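Local structure of DNA gyrase, B subunit, truncated (Myxococcus xanthus, 3CWV) at residues C241-C246 and Q274-A279; E226-D231 and I341-E346; H214-A219 and T301-V306. The protein probably couples ATP binding and hydrolysis to the breakage, passage and rejoining of double-stranded DNA, as the B subunit of a type II topoisomerase. All coordinates share one frame; numbering follows the deposited sequence.

Contact 1 (C241-C246 and Q274-A279); sequences CALQWC and QALRGA
L276 on the helix brings one methyl, CD2, against both L243 and W245 on the strand, and this single branch carries the apolar contact. L243 and L276 meet tip to tip, with CD2 of L243 3.9 Å from CD2 of L276. The indole comes from the opposite direction and presents its six-membered end: W245 CZ2 is 3.8 Å from L276 CD2, which lies at the edge of the ring and close to its plane. The methyl therefore meets the rim of the indole rather than its pi face. L276 reaches this far because CG lies anti to its backbone N (chi1 -180°), which sends the branch out from the helix. L243 and W245 are two residues apart on an extended strand, so both point to the helix side of the sheet.

The polar atoms named here find partners away from the methyl. W245 NE1 donates to V296 O, a bond that helps set the rotation of the ring, while W245 N pairs with H224 NE2. Q244, facing the other side of the sheet, sends NE2 to W245 O over 3.0 Å; the donor stands above the carbonyl plane by 37°. The same NE2 also reaches H224 O.

Leucine suits both sides, being branched and wholly apolar, and the long, flat ring of tryptophan carries a hydrocarbon edge out to L276. A helix packed on the face of a mixed sheet is consistent with the S5-type transducer domain of the GyrB family. Contact here rests on burial of hydrocarbon rather than directional bonding between helix 267-284 and strand 237-245.

Contact 2 (E226-D231 and I341-E346); sequences EPVVFD and IELLRE
V228 places CG1 anti to its backbone N (chi1 179°), and L343 likewise carries CG anti to its own N (chi1 167°); these torsions carry the two side chains out of strand and helix until they meet tip to tip. F230 turns its ring the other way about its first bond, with CG beside the backbone N, and the far end of the ring comes nearer to the helix than the base of its side chain would suggest.

The branch that does most of the touching is CD1 of L343. It lies 3.4 Å from V228 CG1, tighter than usual for two methyl carbons, so the exact spacing is doubtful although the packing itself is plain. The second methyl, L343 CD2, stands 4.2 Å from the same V228 CG1. L343 CD1 also approaches F230 CZ at 4.1 Å, meeting the ring obliquely. F230 is also gripped by helix 328-345 one turn back, where F340 packs against it edge-to-face.

Polar side chains keep to other sides. E342 and R345, three residues apart on the helix, form a long salt bridge, with E342 OE2 3.4 Å from R345 NE, and D231 pairs with R238 on the adjoining strand. L344, next to L343, packs instead on helix 267-284, touching L276, L280 and L283.

Valine suits the strand, its beta-branched shape fitting an extended backbone, while leucine gives the helix the length to reach it. The arrangement is a helix lying at the edge strand of a mixed sheet. Its chemistry implies a small, partly buried apolar contact, without directional bonds between the two segments, through which helix 328-345 rests on strand 228-234.

Contact 3 (H214-A219 and T301-V306); sequences HVLTEA and TAIVAV
Residues 214-217 of helix 208-217, with T217 N bonded to H214 O (3.1 Å), approach the early part of strand 300-307, and the backbones come nearest at T217 and T301, whose CA atoms are 7.4 Å apart. The two threonines slide past each other in opposite directions. T217 brings its methyl, not its hydroxyl, to the strand: CG2 is 3.3 Å from T301 OG1 and 3.6 Å from T301 CB. With chi1 at 55°, T217 OG1 sits between its own backbone N and carbonyl carbon, which turns it from the strand toward Q222 NE2 and A213 O, its hydrogen-bond partners.

One residue earlier, L216 sits at the solvent-facing margin, above the buried T301 and I303. It crosses I303 obliquely, and L216 CD1 lies 3.8 Å from I303 CD1. The longer branch of isoleucine serves here to reach up from the sheet, whereas threonine, compact and beta-branched, suits the close approach beside it. The hydroxyl of T301 is occupied by a water 2.6 Å from OG1. That water links the two segments loosely, its bond to L216 O being weak.

This is a helix packed on a sheet face. Around it L216 reaches on to L254 of strand 252-257, and T217 touches Q244 of strand 237-245. T301 and I303 are bonded through their backbones to Q244 and A242, and V304, turned to the other face, packs on helix 267-284. Helix 208-217 thus spans several strands on one face of the sheet, while helix 267-284 backs the other.

Overall arrangement
From the N terminus, the chain leaves its eight-stranded sheet and enters helix 208-217, where contact 3 opens; contact 2 opens on strand 228-234 and contact 1 on the next strand, 237-245. Contact 1 closes first, at helix 267-284, contact 3 next, at strand 300-307, and contact 2 last, at helix 328-345. Contact 1 is therefore nested inside both of the others, while contacts 2 and 3 cross. All three reach one mixed sheet, consistent with the transducer domain of the GyrB family. Contacts 1 and 2, about 8 Å apart between centres, bind two helices to neighbouring strands; contact 3 packs a helix on the opposite face.

Contact 1 (C241-C246 and Q274-A279)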
# COMPACT_ATOMS: atom_id res chain seq x y z
N CYS A 241 -3.31 -1.97 -13.73
CA CYS A 241 -4.27 -0.96 -14.09
C CYS A 241 -5.66 -1.59 -14.24
O CYS A 241 -5.79 -2.73 -14.68
CB CYS A 241 -3.80 -0.32 -15.40
SG CYS A 241 -4.91 0.85 -16.06
N ALA A 242 -6.70 -0.85 -13.84
CA ALA A 242 -8.09 -1.28 -14.07
C ALA A 242 -8.93 -0.09 -14.49
O ALA A 242 -8.80 0.99 -13.91
CB ALA A 242 -8.68 -1.92 -12.83
N LEU A 243 -9.81 -0.27 -15.48
CA LEU A 243 -10.71 0.80 -15.91
C LEU A 243 -12.15 0.27 -15.99
O LEU A 243 -12.40 -0.81 -16.52
CB LEU A 243 -10.29 1.38 -17.27
CG LEU A 243 -8.88 1.98 -17.39
CD1 LEU A 243 -7.92 0.94 -17.95
CD2 LEU A 243 -8.91 3.18 -18.32
N GLN A 244 -13.09 1.05 -15.49
CA GLN A 244 -14.48 0.63 -15.42
C GLN A 244 -15.38 1.83 -15.66
O GLN A 244 -15.36 2.78 -14.88
CB GLN A 244 -14.79 0.01 -14.05
CG GLN A 244 -16.27 -0.38 -13.87
CD GLN A 244 -16.67 -1.50 -14.80
OE1 GLN A 244 -16.15 -2.60 -14.70
NE2 GLN A 244 -17.57 -1.22 -15.73
N TRP A 245 -16.14 1.78 -16.76
CA TRP A 245 -17.09 2.82 -17.11
C TRP A 245 -18.48 2.45 -16.64
O TRP A 245 -18.88 1.29 -16.71
CB TRP A 245 -17.12 3.05 -18.62
CG TRP A 245 -15.98 3.87 -19.14
CD1 TRP A 245 -15.92 5.23 -19.23
CD2 TRP A 245 -14.75 3.38 -19.68
NE1 TRP A 245 -14.74 5.62 -19.79
CE2 TRP A 245 -13.99 4.50 -20.07
CE3 TRP A 245 -14.22 2.10 -19.86
CZ2 TRP A 245 -12.73 4.38 -20.63
CZ3 TRP A 245 -12.95 1.99 -20.42
CH2 TRP A 245 -12.23 3.12 -20.79
N CYS A 246 -19.19 3.46 -16.16
CA CYS A 246 -20.56 3.33 -15.69
C CYS A 246 -21.32 4.48 -16.33
O CYS A 246 -20.71 5.42 -16.83
CB CYS A 246 -20.62 3.44 -14.17
SG CYS A 246 -19.70 2.14 -13.29
N GLN A 274 -2.61 8.54 -22.07
CA GLN A 274 -2.11 8.81 -23.42
C GLN A 274 -2.35 7.63 -24.34
O GLN A 274 -2.72 7.81 -25.51
CB GLN A 274 -0.63 9.22 -23.40
CG GLN A 274 -0.42 10.65 -22.84
CD GLN A 274 -1.09 11.74 -23.70
OE1 GLN A 274 -2.13 12.30 -23.33
NE2 GLN A 274 -0.50 12.02 -24.85
N ALA A 275 -2.14 6.43 -23.82
CA ALA A 275 -2.40 5.20 -24.57
C ALA A 275 -3.88 5.06 -24.95
O ALA A 275 -4.20 4.69 -26.07
CB ALA A 275 -1.93 3.98 -23.77
N LEU A 276 -4.78 5.39 -24.01
CA LEU A 276 -6.23 5.27 -24.25
C LEU A 276 -6.75 6.35 -25.21
O LEU A 276 -7.47 6.05 -26.17
CB LEU A 276 -7.01 5.33 -22.93
CG LEU A 276 -8.55 5.23 -22.98
CD1 LEU A 276 -9.04 3.99 -23.75
CD2 LEU A 276 -9.13 5.25 -21.59
N ARG A 277 -6.41 7.61 -24.93
CA ARG A 277 -6.78 8.72 -25.81
C ARG A 277 -6.28 8.49 -27.23
O ARG A 277 -6.94 8.89 -28.19
CB ARG A 277 -6.22 10.03 -25.27
CG ARG A 277 -6.97 10.59 -24.08
CD ARG A 277 -6.36 11.92 -23.68
NE ARG A 277 -6.45 12.86 -24.80
CZ ARG A 277 -5.81 14.02 -24.86
NH1 ARG A 277 -5.01 14.40 -23.87
NH2 ARG A 277 -5.96 14.80 -25.93
N GLY A 278 -5.11 7.85 -27.35
CA GLY A 278 -4.49 7.53 -28.62
C GLY A 278 -5.13 6.36 -29.35
O GLY A 278 -5.14 6.33 -30.59
N ALA A 279 -5.61 5.37 -28.60
CA ALA A 279 -6.30 4.23 -29.15
C ALA A 279 -7.63 4.71 -29.72
O ALA A 279 -8.00 4.32 -30.82
CB ALA A 279 -6.53 3.16 -28.09

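Contact 2 (E226-D231 and I341-E346)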
# COMPACT_ATOMS: atom_id res chain seq x y z
N GLU A 226 -17.07 -6.54 -16.88
CA GLU A 226 -15.74 -6.81 -16.34
C GLU A 226 -14.83 -5.61 -16.62
O GLU A 226 -14.86 -5.05 -17.73
CB GLU A 226 -15.18 -8.10 -16.95
CG GLU A 226 -14.38 -8.97 -15.98
CD GLU A 226 -15.19 -9.47 -14.79
OE1 GLU A 226 -16.34 -9.94 -14.99
OE2 GLU A 226 -14.68 -9.41 -13.66
N PRO A 227 -14.05 -5.19 -15.60
CA PRO A 227 -13.18 -4.05 -15.86
C PRO A 227 -12.14 -4.37 -16.92
O PRO A 227 -11.78 -5.55 -17.12
CB PRO A 227 -12.51 -3.80 -14.48
CG PRO A 227 -13.48 -4.39 -13.49
CD PRO A 227 -13.94 -5.65 -14.21
N VAL A 228 -11.68 -3.34 -17.61
CA VAL A 228 -10.51 -3.49 -18.48
C VAL A 228 -9.27 -3.54 -17.58
O VAL A 228 -9.12 -2.68 -16.72
CB VAL A 228 -10.37 -2.33 -19.47
CG1 VAL A 228 -9.12 -2.51 -20.33
CG2 VAL A 228 -11.60 -2.21 -20.34
N VAL A 229 -8.40 -4.52 -17.77
CA VAL A 229 -7.27 -4.71 -16.86
C VAL A 229 -5.96 -4.92 -17.60
O VAL A 229 -5.94 -5.49 -18.69
CB VAL A 229 -7.49 -5.92 -15.89
CG1 VAL A 229 -8.82 -5.79 -15.19
CG2 VAL A 229 -7.44 -7.24 -16.64
N PHE A 230 -4.87 -4.45 -17.00
CA PHE A 230 -3.51 -4.71 -17.48
C PHE A 230 -2.62 -5.00 -16.29
O PHE A 230 -2.86 -4.50 -15.18
CB PHE A 230 -2.97 -3.50 -18.25
CG PHE A 230 -3.79 -3.12 -19.44
CD1 PHE A 230 -3.77 -3.90 -20.59
CD2 PHE A 230 -4.58 -1.99 -19.41
CE1 PHE A 230 -4.53 -3.56 -21.69
CE2 PHE A 230 -5.35 -1.64 -20.51
CZ PHE A 230 -5.32 -2.43 -21.65
N ASP A 231 -1.63 -5.87 -16.49
CA ASP A 231 -0.66 -6.16 -15.46
C ASP A 231 0.59 -6.54 -16.21
O ASP A 231 0.61 -7.57 -16.88
CB ASP A 231 -1.12 -7.35 -14.60
CG ASP A 231 -0.12 -7.72 -13.50
OD1 ASP A 231 0.92 -7.02 -13.29
OD2 ASP A 231 -0.38 -8.74 -12.83
N ILE A 341 -6.22 -0.65 -28.53
CA ILE A 341 -6.75 -0.72 -29.91
C ILE A 341 -7.46 -2.07 -30.19
O ILE A 341 -8.64 -2.09 -30.53
CB ILE A 341 -5.65 -0.44 -30.98
CG1 ILE A 341 -5.24 1.04 -30.94
CG2 ILE A 341 -6.13 -0.80 -32.40
CD1 ILE A 341 -4.03 1.39 -31.79
N GLU A 342 -6.74 -3.17 -30.02
CA GLU A 342 -7.32 -4.49 -30.24
C GLU A 342 -8.48 -4.78 -29.30
O GLU A 342 -9.57 -5.20 -29.72
CB GLU A 342 -6.25 -5.55 -30.10
CG GLU A 342 -6.78 -6.99 -30.18
CD GLU A 342 -7.12 -7.47 -31.61
OE1 GLU A 342 -7.23 -8.70 -31.80
OE2 GLU A 342 -7.27 -6.63 -32.53
N LEU A 343 -8.26 -4.54 -28.01
CA LEU A 343 -9.25 -4.78 -26.98
C LEU A 343 -10.55 -4.06 -27.24
O LEU A 343 -11.64 -4.61 -27.01
CB LEU A 343 -8.69 -4.31 -25.63
CG LEU A 343 -9.54 -4.13 -24.39
CD1 LEU A 343 -8.58 -4.26 -23.23
CD2 LEU A 343 -10.24 -2.80 -24.35
N LEU A 344 -10.45 -2.81 -27.69
CA LEU A 344 -11.62 -1.95 -27.78
C LEU A 344 -12.47 -2.25 -29.02
O LEU A 344 -13.60 -1.81 -29.11
CB LEU A 344 -11.23 -0.46 -27.74
CG LEU A 344 -10.78 0.20 -26.41
CD1 LEU A 344 -10.18 1.58 -26.63
CD2 LEU A 344 -11.93 0.29 -25.41
N ARG A 345 -11.92 -3.02 -29.95
CA ARG A 345 -12.62 -3.32 -31.21
C ARG A 345 -14.00 -3.87 -30.90
O ARG A 345 -15.02 -3.27 -31.28
CB ARG A 345 -11.83 -4.32 -32.07
CG ARG A 345 -10.67 -3.69 -32.83
CD ARG A 345 -9.87 -4.72 -33.62
NE ARG A 345 -8.70 -4.11 -34.28
CZ ARG A 345 -8.77 -3.23 -35.27
NH1 ARG A 345 -9.95 -2.81 -35.73
NH2 ARG A 345 -7.65 -2.74 -35.80
N GLU A 346 -14.01 -4.99 -30.17
CA GLU A 346 -15.26 -5.70 -29.85
C GLU A 346 -15.71 -5.52 -28.39
O GLU A 346 -16.47 -6.34 -27.87
CB GLU A 346 -15.10 -7.19 -30.16
CG GLU A 346 -14.97 -7.50 -31.64
CD GLU A 346 -16.20 -7.08 -32.44
OE1 GLU A 346 -17.31 -7.59 -32.16
OE2 GLU A 346 -16.04 -6.24 -33.36

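Contact 3 (H214-A219 and T301-V306)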
# COMPACT_ATOMS: atom_id res chain seq x y z
N HIS A 214 -14.40 -3.06 -9.50
CA HIS A 214 -15.75 -3.62 -9.49
C HIS A 214 -16.46 -3.23 -8.21
O HIS A 214 -17.60 -2.73 -8.23
CB HIS A 214 -15.75 -5.14 -9.59
CG HIS A 214 -17.04 -5.76 -9.13
ND1 HIS A 214 -18.16 -5.82 -9.93
CD2 HIS A 214 -17.41 -6.27 -7.93
CE1 HIS A 214 -19.16 -6.37 -9.25
NE2 HIS A 214 -18.73 -6.65 -8.04
N VAL A 215 -15.79 -3.46 -7.08
CA VAL A 215 -16.31 -3.08 -5.77
C VAL A 215 -16.72 -1.62 -5.74
O VAL A 215 -17.84 -1.31 -5.33
CB VAL A 215 -15.28 -3.37 -4.64
CG1 VAL A 215 -15.71 -2.71 -3.33
CG2 VAL A 215 -15.11 -4.86 -4.44
N LEU A 216 -15.81 -0.74 -6.17
CA LEU A 216 -16.03 0.71 -6.11
C LEU A 216 -17.18 1.18 -6.98
O LEU A 216 -17.71 2.26 -6.77
CB LEU A 216 -14.77 1.47 -6.51
CG LEU A 216 -13.56 1.39 -5.56
CD1 LEU A 216 -12.29 1.65 -6.35
CD2 LEU A 216 -13.74 2.40 -4.42
N THR A 217 -17.54 0.37 -7.97
CA THR A 217 -18.63 0.71 -8.89
C THR A 217 -19.89 -0.15 -8.74
O THR A 217 -20.87 0.04 -9.48
CB THR A 217 -18.16 0.65 -10.37
OG1 THR A 217 -17.61 -0.65 -10.65
CG2 THR A 217 -17.12 1.71 -10.66
N GLU A 218 -19.88 -1.10 -7.80
CA GLU A 218 -20.95 -2.12 -7.74
C GLU A 218 -22.39 -1.56 -7.63
O GLU A 218 -23.35 -2.24 -7.99
CB GLU A 218 -20.69 -3.14 -6.61
CG GLU A 218 -20.86 -2.57 -5.21
CD GLU A 218 -20.81 -3.62 -4.11
OE1 GLU A 218 -20.45 -4.79 -4.37
OE2 GLU A 218 -21.13 -3.24 -2.96
N ALA A 219 -22.53 -0.33 -7.15
CA ALA A 219 -23.84 0.31 -6.98
C ALA A 219 -24.09 1.39 -8.04
O ALA A 219 -24.94 2.27 -7.86
CB ALA A 219 -23.96 0.92 -5.58
N THR A 301 -14.22 4.93 -13.54
CA THR A 301 -13.44 4.65 -12.34
C THR A 301 -12.18 3.94 -12.83
O THR A 301 -12.25 2.85 -13.41
CB THR A 301 -14.22 3.79 -11.31
OG1 THR A 301 -15.42 4.47 -10.91
CG2 THR A 301 -13.37 3.48 -10.06
N ALA A 302 -11.02 4.58 -12.64
CA ALA A 302 -9.75 4.03 -13.10
C ALA A 302 -8.74 3.99 -11.94
O ALA A 302 -8.70 4.90 -11.09
CB ALA A 302 -9.20 4.86 -14.27
N ILE A 303 -7.96 2.92 -11.89
CA ILE A 303 -6.94 2.76 -10.87
C ILE A 303 -5.64 2.37 -11.57
O ILE A 303 -5.64 1.46 -12.41
CB ILE A 303 -7.32 1.65 -9.85
CG1 ILE A 303 -8.72 1.89 -9.25
CG2 ILE A 303 -6.25 1.55 -8.74
CD1 ILE A 303 -9.28 0.71 -8.51
N VAL A 304 -4.55 3.06 -11.23
CA VAL A 304 -3.24 2.81 -11.81
C VAL A 304 -2.18 2.71 -10.69
O VAL A 304 -1.96 3.66 -9.97
CB VAL A 304 -2.82 3.96 -12.78
CG1 VAL A 304 -1.42 3.70 -13.33
CG2 VAL A 304 -3.87 4.17 -13.93
N ALA A 305 -1.54 1.55 -10.54
CA ALA A 305 -0.61 1.31 -9.45
C ALA A 305 0.72 0.83 -10.03
O ALA A 305 0.75 -0.15 -10.78
CB ALA A 305 -1.15 0.23 -8.47
N VAL A 306 1.80 1.52 -9.69
CA VAL A 306 3.13 1.05 -10.09
C VAL A 306 3.86 0.61 -8.84
O VAL A 306 3.61 1.12 -7.77
CB VAL A 306 3.91 2.12 -10.92
CG1 VAL A 306 4.16 3.38 -10.10
CG2 VAL A 306 5.23 1.53 -11.50
O HOH W 1 -16.13 4.88 -8.43